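Local structure of sulfur oxidation protein SOXB (Thermus thermophilus, 2WDD) at residues E93-F98 with T409-Q414; A257-S262 with V315-W320; L370-K373 with L377-T380. The protein probably hydrolyses the sulfur–sulfur bond of a cysteine S-thiosulfonate in the Sox sulfur oxidation pathway, using a centre of two manganese ions. One frame throughout, in Å; residues are numbered along the deposited sequence. Where two conformers were deposited one is given.

Interaction 1 of 3, residues E93-F98 with T409-Q414; sequences ELARTF and TILPGQ
R96, near the end of helix 91-98, reaches P412 in the loop 409-414 through its guanidinium. The polar part is a bond from R96 NH2 to P412 O (2.9 Å, 159° at the hydrogen). The oxygen lies at the edge of the guanidinium, nearly in its plane. Water 1 closes a second path: it accepts from R96 NH1 at 2.9 Å and donates to P412 O at 2.8 Å, so one carbonyl takes two donors. A bend at chi2 (-100°) swings the arginine toward the loop, while R96 NE forms a salt bridge with the terminal carboxylate of G562.

A95 CB on L411 CD2 (4.0 Å) is the apolar pair. Aliphatic groups also pack on the guanidinium, L411 CD1 3.7 Å from R96 NH1 and the P412 ring near NH2.

Within the loop, Q414 OE1 accepts from L411 N in an almost straight bond (173°), which ties the ends of the turn beside its Q414 N to L411 O bond. The helix thus docks on a type II beta turn, L411 to Q414, with G413 at its positive-phi position; G413 and Q414 face S367 as a G1 beta bulge.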
loop_
_atom_site.group_PDB
_atom_site.type_symbol
_atom_site.label_atom_id
_atom_site.label_comp_id
_atom_site.label_asym_id
_atom_site.label_seq_id
_atom_site.Cartn_x
_atom_site.Cartn_y
_atom_site.Cartn_z
ATOM N N GLU A 93 -11.332 19.539 -3.273
ATOM C CA GLU A 93 -12.740 19.915 -3.216
ATOM C C GLU A 93 -13.591 18.779 -2.657
ATOM O O GLU A 93 -14.432 19.000 -1.779
ATOM C CB GLU A 93 -13.247 20.336 -4.598
ATOM C CG GLU A 93 -12.544 21.561 -5.163
ATOM C CD GLU A 93 -13.232 22.129 -6.390
ATOM O OE1 GLU A 93 -14.455 22.374 -6.334
ATOM O OE2 GLU A 93 -12.544 22.351 -7.408
ATOM N N LEU A 94 -13.354 17.562 -3.132
ATOM C CA LEU A 94 -14.122 16.415 -2.653
ATOM C C LEU A 94 -13.779 16.018 -1.218
ATOM O O LEU A 94 -14.636 15.529 -0.487
ATOM C CB LEU A 94 -14.000 15.227 -3.611
ATOM C CG LEU A 94 -14.553 15.549 -5.002
ATOM C CD1 LEU A 94 -14.518 14.316 -5.898
ATOM C CD2 LEU A 94 -15.977 16.119 -4.904
ATOM N N ALA A 95 -12.533 16.249 -0.806
ATOM C CA ALA A 95 -12.140 15.944 0.563
ATOM C C ALA A 95 -12.899 16.889 1.510
ATOM O O ALA A 95 -13.343 16.479 2.594
ATOM C CB ALA A 95 -10.619 16.101 0.723
ATOM N N ARG A 96 -13.072 18.140 1.095
ATOM C CA ARG A 96 -13.829 19.088 1.916
ATOM C C ARG A 96 -15.305 18.692 1.927
ATOM O O ARG A 96 -16.006 18.894 2.914
ATOM C CB ARG A 96 -13.692 20.511 1.377
ATOM C CG ARG A 96 -12.259 20.965 1.190
ATOM C CD ARG A 96 -11.803 21.840 2.323
ATOM N NE ARG A 96 -10.483 22.401 2.063
ATOM C CZ ARG A 96 -9.464 22.316 2.909
ATOM N NH1 ARG A 96 -9.618 21.690 4.069
ATOM N NH2 ARG A 96 -8.297 22.852 2.587
ATOM N N THR A 97 -15.777 18.149 0.814
ATOM C CA THR A 97 -17.182 17.794 0.666
ATOM C C THR A 97 -17.613 16.591 1.493
ATOM O O THR A 97 -18.587 16.656 2.260
ATOM C CB THR A 97 -17.498 17.559 -0.840
ATOM O OG1 THR A 97 -17.283 18.771 -1.571
ATOM C CG2 THR A 97 -18.937 17.068 -1.044
ATOM N N PHE A 98 -16.899 15.479 1.304
ATOM C CA PHE A 98 -17.259 14.196 1.895
ATOM C C PHE A 98 -16.569 13.867 3.207
ATOM O O PHE A 98 -16.976 12.946 3.904
ATOM C CB PHE A 98 -17.020 13.067 0.888
ATOM C CG PHE A 98 -17.841 13.190 -0.369
ATOM C CD1 PHE A 98 -19.231 13.285 -0.308
ATOM C CD2 PHE A 98 -17.223 13.286 -1.609
ATOM C CE1 PHE A 98 -19.981 13.435 -1.468
ATOM C CE2 PHE A 98 -17.963 13.411 -2.771
ATOM C CZ PHE A 98 -19.353 13.468 -2.704
ATOM N N THR A 409 -2.435 11.989 3.270
ATOM C CA THR A 409 -2.483 13.208 2.478
ATOM C C THR A 409 -2.855 14.381 3.385
ATOM O O THR A 409 -3.841 14.307 4.102
ATOM C CB THR A 409 -3.517 13.062 1.331
ATOM O OG1 THR A 409 -3.209 11.907 0.534
ATOM C CG2 THR A 409 -3.519 14.293 0.449
ATOM N N ILE A 410 -2.069 15.454 3.342
ATOM C CA ILE A 410 -2.332 16.650 4.160
ATOM C C ILE A 410 -3.001 17.708 3.297
ATOM O O ILE A 410 -2.494 18.074 2.242
ATOM C CB ILE A 410 -1.020 17.209 4.744
ATOM C CG1 ILE A 410 -0.215 16.093 5.403
ATOM C CG2 ILE A 410 -1.308 18.335 5.737
ATOM C CD1 ILE A 410 -0.960 15.427 6.503
ATOM N N LEU A 411 -4.141 18.213 3.752
ATOM C CA LEU A 411 -4.878 19.208 2.978
ATOM C C LEU A 411 -4.308 20.599 3.190
ATOM O O LEU A 411 -3.658 20.871 4.203
ATOM C CB LEU A 411 -6.347 19.216 3.400
ATOM C CG LEU A 411 -7.146 17.922 3.220
ATOM C CD1 LEU A 411 -8.618 18.177 3.617
ATOM C CD2 LEU A 411 -7.044 17.470 1.769
ATOM N N PRO A 412 -4.612 21.521 2.272
ATOM C CA PRO A 412 -4.146 22.896 2.476
ATOM C C PRO A 412 -4.709 23.434 3.787
ATOM O O PRO A 412 -5.893 23.249 4.091
ATOM C CB PRO A 412 -4.768 23.649 1.295
ATOM C CG PRO A 412 -4.954 22.601 0.237
ATOM C CD PRO A 412 -5.308 21.354 0.981
ATOM N N GLY A 413 -3.855 24.088 4.568
ATOM C CA GLY A 413 -4.250 24.659 5.841
ATOM C C GLY A 413 -4.264 23.680 6.998
ATOM O O GLY A 413 -4.513 24.066 8.143
ATOM N N GLN A 414 -3.989 22.407 6.712
ATOM C CA GLN A 414 -3.999 21.374 7.739
ATOM C C GLN A 414 -2.671 21.279 8.488
ATOM O O GLN A 414 -1.605 21.448 7.902
ATOM C CB GLN A 414 -4.385 20.009 7.139
ATOM C CG GLN A 414 -4.459 18.893 8.170
ATOM C CD GLN A 414 -4.912 17.551 7.600
ATOM O OE1 GLN A 414 -4.962 17.352 6.384
ATOM N NE2 GLN A 414 -5.226 16.618 8.488
HETATM O O HOH W 1 -7.547 21.992 6.014
#

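Interaction 2 of 3, residues A257-S262 with V315-W320; sequences AVVLLS and VDLKLW
A257 and L319 mark the closest approach of two strands from different sheets, their CA atoms 7.0 Å apart, and from there strands 257-262 and 315-320 diverge while running in roughly opposite senses. The spread is rapid: V259 CA and L317 CA are already 10.6 Å apart. The strands therefore meet across the interface between two sheets and not as neighbours within one, and the contact is concentrated at the end where A257 and L319 lie.

Two side-chain pairs do the touching. A257 CB meets the CD2 branch of L319 at 3.9 Å. L319 CG stands anti to its carbonyl carbon (chi1 -52°), and chi2 (175°) sends CD1 on in the extended direction, leaving CD2 as the branch that meets the alanine. Two residues further along, V259 CG2 and L317 CD1 approach only to 4.5 Å, a loose contact, and its detail is doubtful because V259 was modelled in two conformers. L317 CD1 lies 4.2 Å from L319 CD2 on the same strand.

Neighbours from both sheets complete the apolar layer. L212 touches A257 and V259, and I324 of the adjoining strand 323-333 touches both A257 and L319.

Two facing beta sheets are characteristic of the metallophosphatase fold, to which the N-terminal part of SoxB belongs, and strand 257-262 runs directly into the manganese ligand H263. Chemically, the contact consists of buried methyl groups, with no polar pairing between the segments: its cohesion is dispersive and rests mainly on the pair A257 and L319, where these strands come nearest.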
loop_
_atom_site.group_PDB
_atom_site.type_symbol
_atom_site.label_atom_id
_atom_site.label_comp_id
_atom_site.label_asym_id
_atom_site.label_seq_id
_atom_site.Cartn_x
_atom_site.Cartn_y
_atom_site.Cartn_z
ATOM N N ALA A 257 -15.438 -23.615 -4.862
ATOM C CA ALA A 257 -14.853 -22.377 -5.368
ATOM C C ALA A 257 -13.592 -22.051 -4.594
ATOM O O ALA A 257 -13.467 -22.420 -3.431
ATOM C CB ALA A 257 -15.846 -21.232 -5.256
ATOM N N VAL A 258 -12.666 -21.356 -5.244
ATOM C CA VAL A 258 -11.395 -21.022 -4.618
ATOM C C VAL A 258 -11.095 -19.531 -4.732
ATOM O O VAL A 258 -11.104 -18.973 -5.824
ATOM C CB VAL A 258 -10.250 -21.865 -5.224
ATOM C CG1 VAL A 258 -8.881 -21.412 -4.680
ATOM C CG2 VAL A 258 -10.477 -23.354 -4.944
ATOM N N VAL A 259 -10.842 -18.904 -3.592
ATOM C CA VAL A 259 -10.512 -17.483 -3.532
ATOM C C VAL A 259 -9.074 -17.368 -3.040
ATOM O O VAL A 259 -8.737 -17.952 -2.012
ATOM C CB VAL A 259 -11.446 -16.742 -2.548
ATOM C CG1 VAL A 259 -11.082 -15.246 -2.466
ATOM C CG2 VAL A 259 -12.911 -16.945 -2.927
ATOM N N LEU A 260 -8.242 -16.610 -3.752
ATOM C CA LEU A 260 -6.868 -16.385 -3.306
ATOM C C LEU A 260 -6.806 -15.008 -2.639
ATOM O O LEU A 260 -7.061 -14.011 -3.292
ATOM C CB LEU A 260 -5.878 -16.424 -4.480
ATOM C CG LEU A 260 -4.416 -16.128 -4.101
ATOM C CD1 LEU A 260 -3.851 -17.277 -3.256
ATOM C CD2 LEU A 260 -3.566 -15.914 -5.335
ATOM N N LEU A 261 -6.516 -14.972 -1.336
ATOM C CA LEU A 261 -6.349 -13.728 -0.572
ATOM C C LEU A 261 -4.858 -13.451 -0.723
ATOM O O LEU A 261 -4.027 -14.143 -0.134
ATOM C CB LEU A 261 -6.676 -13.970 0.908
ATOM C CG LEU A 261 -6.553 -12.802 1.889
ATOM C CD1 LEU A 261 -7.416 -11.619 1.464
ATOM C CD2 LEU A 261 -6.952 -13.280 3.276
ATOM N N SER A 262 -4.530 -12.526 -1.618
ATOM C CA SER A 262 -3.156 -12.308 -2.044
ATOM C C SER A 262 -2.476 -11.019 -1.626
ATOM O O SER A 262 -3.090 -9.945 -1.595
ATOM C CB SER A 262 -3.154 -12.313 -3.577
ATOM O OG SER A 262 -1.841 -12.273 -4.101
ATOM N N VAL A 315 -17.878 -8.266 -1.730
ATOM C CA VAL A 315 -17.938 -9.168 -2.870
ATOM C C VAL A 315 -18.933 -10.282 -2.584
ATOM O O VAL A 315 -18.671 -11.156 -1.758
ATOM C CB VAL A 315 -16.563 -9.753 -3.217
ATOM C CG1 VAL A 315 -16.631 -10.580 -4.504
ATOM C CG2 VAL A 315 -15.516 -8.640 -3.344
ATOM N N ASP A 316 -20.073 -10.247 -3.274
ATOM C CA ASP A 316 -21.119 -11.253 -3.082
ATOM C C ASP A 316 -20.989 -12.293 -4.168
ATOM O O ASP A 316 -20.847 -11.958 -5.335
ATOM C CB ASP A 316 -22.500 -10.607 -3.131
ATOM C CG ASP A 316 -22.637 -9.469 -2.149
ATOM O OD1 ASP A 316 -22.480 -9.729 -0.942
ATOM O OD2 ASP A 316 -22.886 -8.319 -2.576
ATOM N N LEU A 317 -20.951 -13.560 -3.769
ATOM C CA LEU A 317 -20.740 -14.648 -4.702
ATOM C C LEU A 317 -21.917 -15.594 -4.879
ATOM O O LEU A 317 -22.444 -16.138 -3.900
ATOM C CB LEU A 317 -19.546 -15.501 -4.262
ATOM C CG LEU A 317 -18.252 -14.756 -3.929
ATOM C CD1 LEU A 317 -17.200 -15.716 -3.372
ATOM C CD2 LEU A 317 -17.747 -14.029 -5.168
ATOM N N LYS A 318 -22.265 -15.861 -6.136
ATOM C CA LYS A 318 -23.234 -16.903 -6.441
ATOM C C LYS A 318 -22.340 -18.072 -6.836
ATOM O O LYS A 318 -21.623 -18.007 -7.835
ATOM C CB LYS A 318 -24.087 -16.526 -7.649
ATOM C CG LYS A 318 -25.347 -15.803 -7.302
ATOM C CD LYS A 318 -26.173 -15.598 -8.555
ATOM C CE LYS A 318 -27.499 -14.947 -8.244
ATOM N NZ LYS A 318 -28.243 -14.677 -9.508
ATOM N N LEU A 319 -22.351 -19.134 -6.045
ATOM C CA LEU A 319 -21.482 -20.258 -6.323
ATOM C C LEU A 319 -22.198 -21.350 -7.100
ATOM O O LEU A 319 -23.434 -21.393 -7.135
ATOM C CB LEU A 319 -20.956 -20.853 -5.007
ATOM C CG LEU A 319 -20.304 -19.861 -4.032
ATOM C CD1 LEU A 319 -19.928 -20.553 -2.723
ATOM C CD2 LEU A 319 -19.088 -19.220 -4.670
ATOM N N TRP A 320 -21.404 -22.226 -7.703
ATOM C CA TRP A 320 -21.899 -23.438 -8.340
ATOM C C TRP A 320 -20.926 -24.566 -8.031
ATOM O O TRP A 320 -19.850 -24.334 -7.460
ATOM C CB TRP A 320 -22.169 -23.268 -9.839
ATOM C CG TRP A 320 -20.961 -23.221 -10.728
ATOM C CD1 TRP A 320 -20.116 -22.154 -10.916
ATOM C CD2 TRP A 320 -20.506 -24.249 -11.621
ATOM N NE1 TRP A 320 -19.158 -22.471 -11.852
ATOM C CE2 TRP A 320 -19.380 -23.744 -12.308
ATOM C CE3 TRP A 320 -20.960 -25.539 -11.931
ATOM C CZ2 TRP A 320 -18.685 -24.492 -13.267
ATOM C CZ3 TRP A 320 -20.253 -26.289 -12.869
ATOM C CH2 TRP A 320 -19.145 -25.756 -13.542
#

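Interaction 3 of 3, residues L370-K373 with L377-T380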
loop_
_atom_site.group_PDB
_atom_site.type_symbol
_atom_site.label_atom_id
_atom_site.label_comp_id
_atom_site.label_asym_id
_atom_site.label_seq_id
_atom_site.Cartn_x
_atom_site.Cartn_y
_atom_site.Cartn_z
ATOM N N LEU A 370 -1.476 21.152 -0.588
ATOM C CA LEU A 370 -1.648 19.704 -0.549
ATOM C C LEU A 370 -0.338 18.941 -0.519
ATOM O O LEU A 370 0.492 19.104 -1.412
ATOM C CB LEU A 370 -2.385 19.269 -1.814
ATOM C CG LEU A 370 -2.824 17.800 -1.859
ATOM C CD1 LEU A 370 -3.897 17.544 -0.816
ATOM C CD2 LEU A 370 -3.323 17.458 -3.275
ATOM N N LEU A 371 -0.186 18.068 0.471
ATOM C CA LEU A 371 0.985 17.193 0.556
ATOM C C LEU A 371 0.483 15.772 0.268
ATOM O O LEU A 371 -0.318 15.217 1.026
ATOM C CB LEU A 371 1.619 17.248 1.954
ATOM C CG LEU A 371 2.260 18.592 2.309
ATOM C CD1 LEU A 371 2.735 18.594 3.767
ATOM C CD2 LEU A 371 3.447 18.863 1.350
ATOM N N TYR A 372 0.906 15.219 -0.865
ATOM C CA TYR A 372 0.502 13.863 -1.244
ATOM C C TYR A 372 1.766 13.035 -1.443
ATOM O O TYR A 372 2.848 13.581 -1.682
ATOM C CB TYR A 372 -0.361 13.858 -2.519
ATOM C CG TYR A 372 0.323 14.434 -3.743
ATOM C CD1 TYR A 372 0.988 13.608 -4.644
ATOM C CD2 TYR A 372 0.311 15.804 -3.997
ATOM C CE1 TYR A 372 1.577 14.122 -5.792
ATOM C CE2 TYR A 372 0.916 16.327 -5.121
ATOM C CZ TYR A 372 1.579 15.489 -6.004
ATOM O OH TYR A 372 2.175 15.999 -7.135
ATOM N N LYS A 373 1.613 11.721 -1.342
ATOM C CA LYS A 373 2.734 10.799 -1.421
ATOM C C LYS A 373 2.793 9.914 -2.659
ATOM O O LYS A 373 3.865 9.681 -3.212
ATOM C CB LYS A 373 2.703 9.876 -0.192
ATOM C CG LYS A 373 3.654 8.679 -0.283
ATOM C CD LYS A 373 5.082 9.115 0.038
ATOM C CE LYS A 373 6.101 7.992 -0.186
ATOM N NZ LYS A 373 7.394 8.331 0.491
ATOM N N LEU A 377 6.634 8.889 -9.936
ATOM C CA LEU A 377 7.891 9.611 -9.918
ATOM C C LEU A 377 8.145 10.706 -8.909
ATOM O O LEU A 377 9.309 10.983 -8.585
ATOM C CB LEU A 377 8.110 10.241 -11.304
ATOM C CG LEU A 377 8.035 9.273 -12.489
ATOM C CD1 LEU A 377 8.070 10.069 -13.791
ATOM C CD2 LEU A 377 9.198 8.278 -12.430
ATOM N N TYR A 378 7.096 11.429 -8.531
ATOM C CA TYR A 378 7.292 12.637 -7.754
ATOM C C TYR A 378 6.093 12.929 -6.865
ATOM O O TYR A 378 4.956 12.692 -7.247
ATOM C CB TYR A 378 7.481 13.815 -8.732
ATOM C CG TYR A 378 7.377 15.175 -8.077
ATOM C CD1 TYR A 378 8.488 15.781 -7.518
ATOM C CD2 TYR A 378 6.159 15.843 -8.012
ATOM C CE1 TYR A 378 8.385 17.000 -6.860
ATOM C CE2 TYR A 378 6.040 17.066 -7.349
ATOM C CZ TYR A 378 7.165 17.641 -6.794
ATOM O OH TYR A 378 7.062 18.849 -6.141
ATOM N N SER A 379 6.351 13.475 -5.686
ATOM C CA SER A 379 5.259 13.877 -4.808
ATOM C C SER A 379 5.633 15.119 -3.992
ATOM O O SER A 379 6.805 15.385 -3.744
ATOM C CB SER A 379 4.840 12.740 -3.876
ATOM O OG SER A 379 5.697 12.688 -2.739
ATOM N N THR A 380 4.635 15.875 -3.548
ATOM C CA THR A 380 4.951 17.059 -2.740
ATOM C C THR A 380 5.417 16.671 -1.345
ATOM O O THR A 380 6.261 17.369 -0.764
ATOM C CB THR A 380 3.779 18.036 -2.676
ATOM O OG1 THR A 380 2.604 17.311 -2.293
ATOM C CG2 THR A 380 3.575 18.716 -4.030
HETATM O O HOH W 2 3.026 14.040 -8.698
#
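T380 OG1 sits between two backbone groups of the segment 370-373, donating to L370 O at 2.9 Å and accepting from Y372 N at 3.0 Å (161° at the hydrogen). A chi1 of 51° sets the hydroxyl between the threonine's own N and carbonyl carbon, where it can serve both. The donor lies slightly off the plane of the L370 carbonyl, tilted by 18°.

The Y372 ring closes over the same residue. T380 N lies above one face, offset toward the rim, and T380 CG2 packs against Y372 CE2 at 3.7 Å. Further along the ring, Y372 CE1 reaches S379 CA at 3.8 Å. The phenol oxygen continues the contact through water 2, which lies in the ring plane, 2.6 Å from Y372 OH, and donates to Y378 O at 2.8 Å. The two tyrosine side chains cross at about a right angle, while L371 CD2 lies against T380 O.

The next shell fixes these groups. S379 is the N-cap of helix 380-392, and its OG also bonds D382 in the first turn. D382, which lies outside both segments, pairs with K373 NZ in a salt bridge as well, so the cap and the lysine share one carboxylate. Y378 OH is held by Q383 and by the backbone N of E545, and R468 bonds K373 O.

The arrangement is a tight reversal leading into a helix, joined by side chain to backbone bonds. With its hydroxyl used as both donor and acceptor, T380 satisfies L370 O and Y372 N, two buried backbone groups, at once. The lysine beside D382 would be expected to favour the carboxylate form, and the helix start would reinforce that tendency.

Interactions 1 and 3 belong to one neighbourhood. Their centres are 14 Å apart, and they join directly through a probable hydrogen bond of 2.9 Å between L371 N and I410 O, with T409 CG2 packed on L370 CD1. Interaction 3 is nested along the chain inside the loop that interaction 1 closes. Interaction 2 lies apart, its centre 36 Å from each of the others, on the side of the molecule opposite interaction 3. Interaction 3 lies closer to the manganese centre, though not in its first shell: the side chain of K373 is about 9 Å from that of H288 and about 11 Å from a bound manganese. Interaction 2 relates to the centre through sequence, H263 following S262.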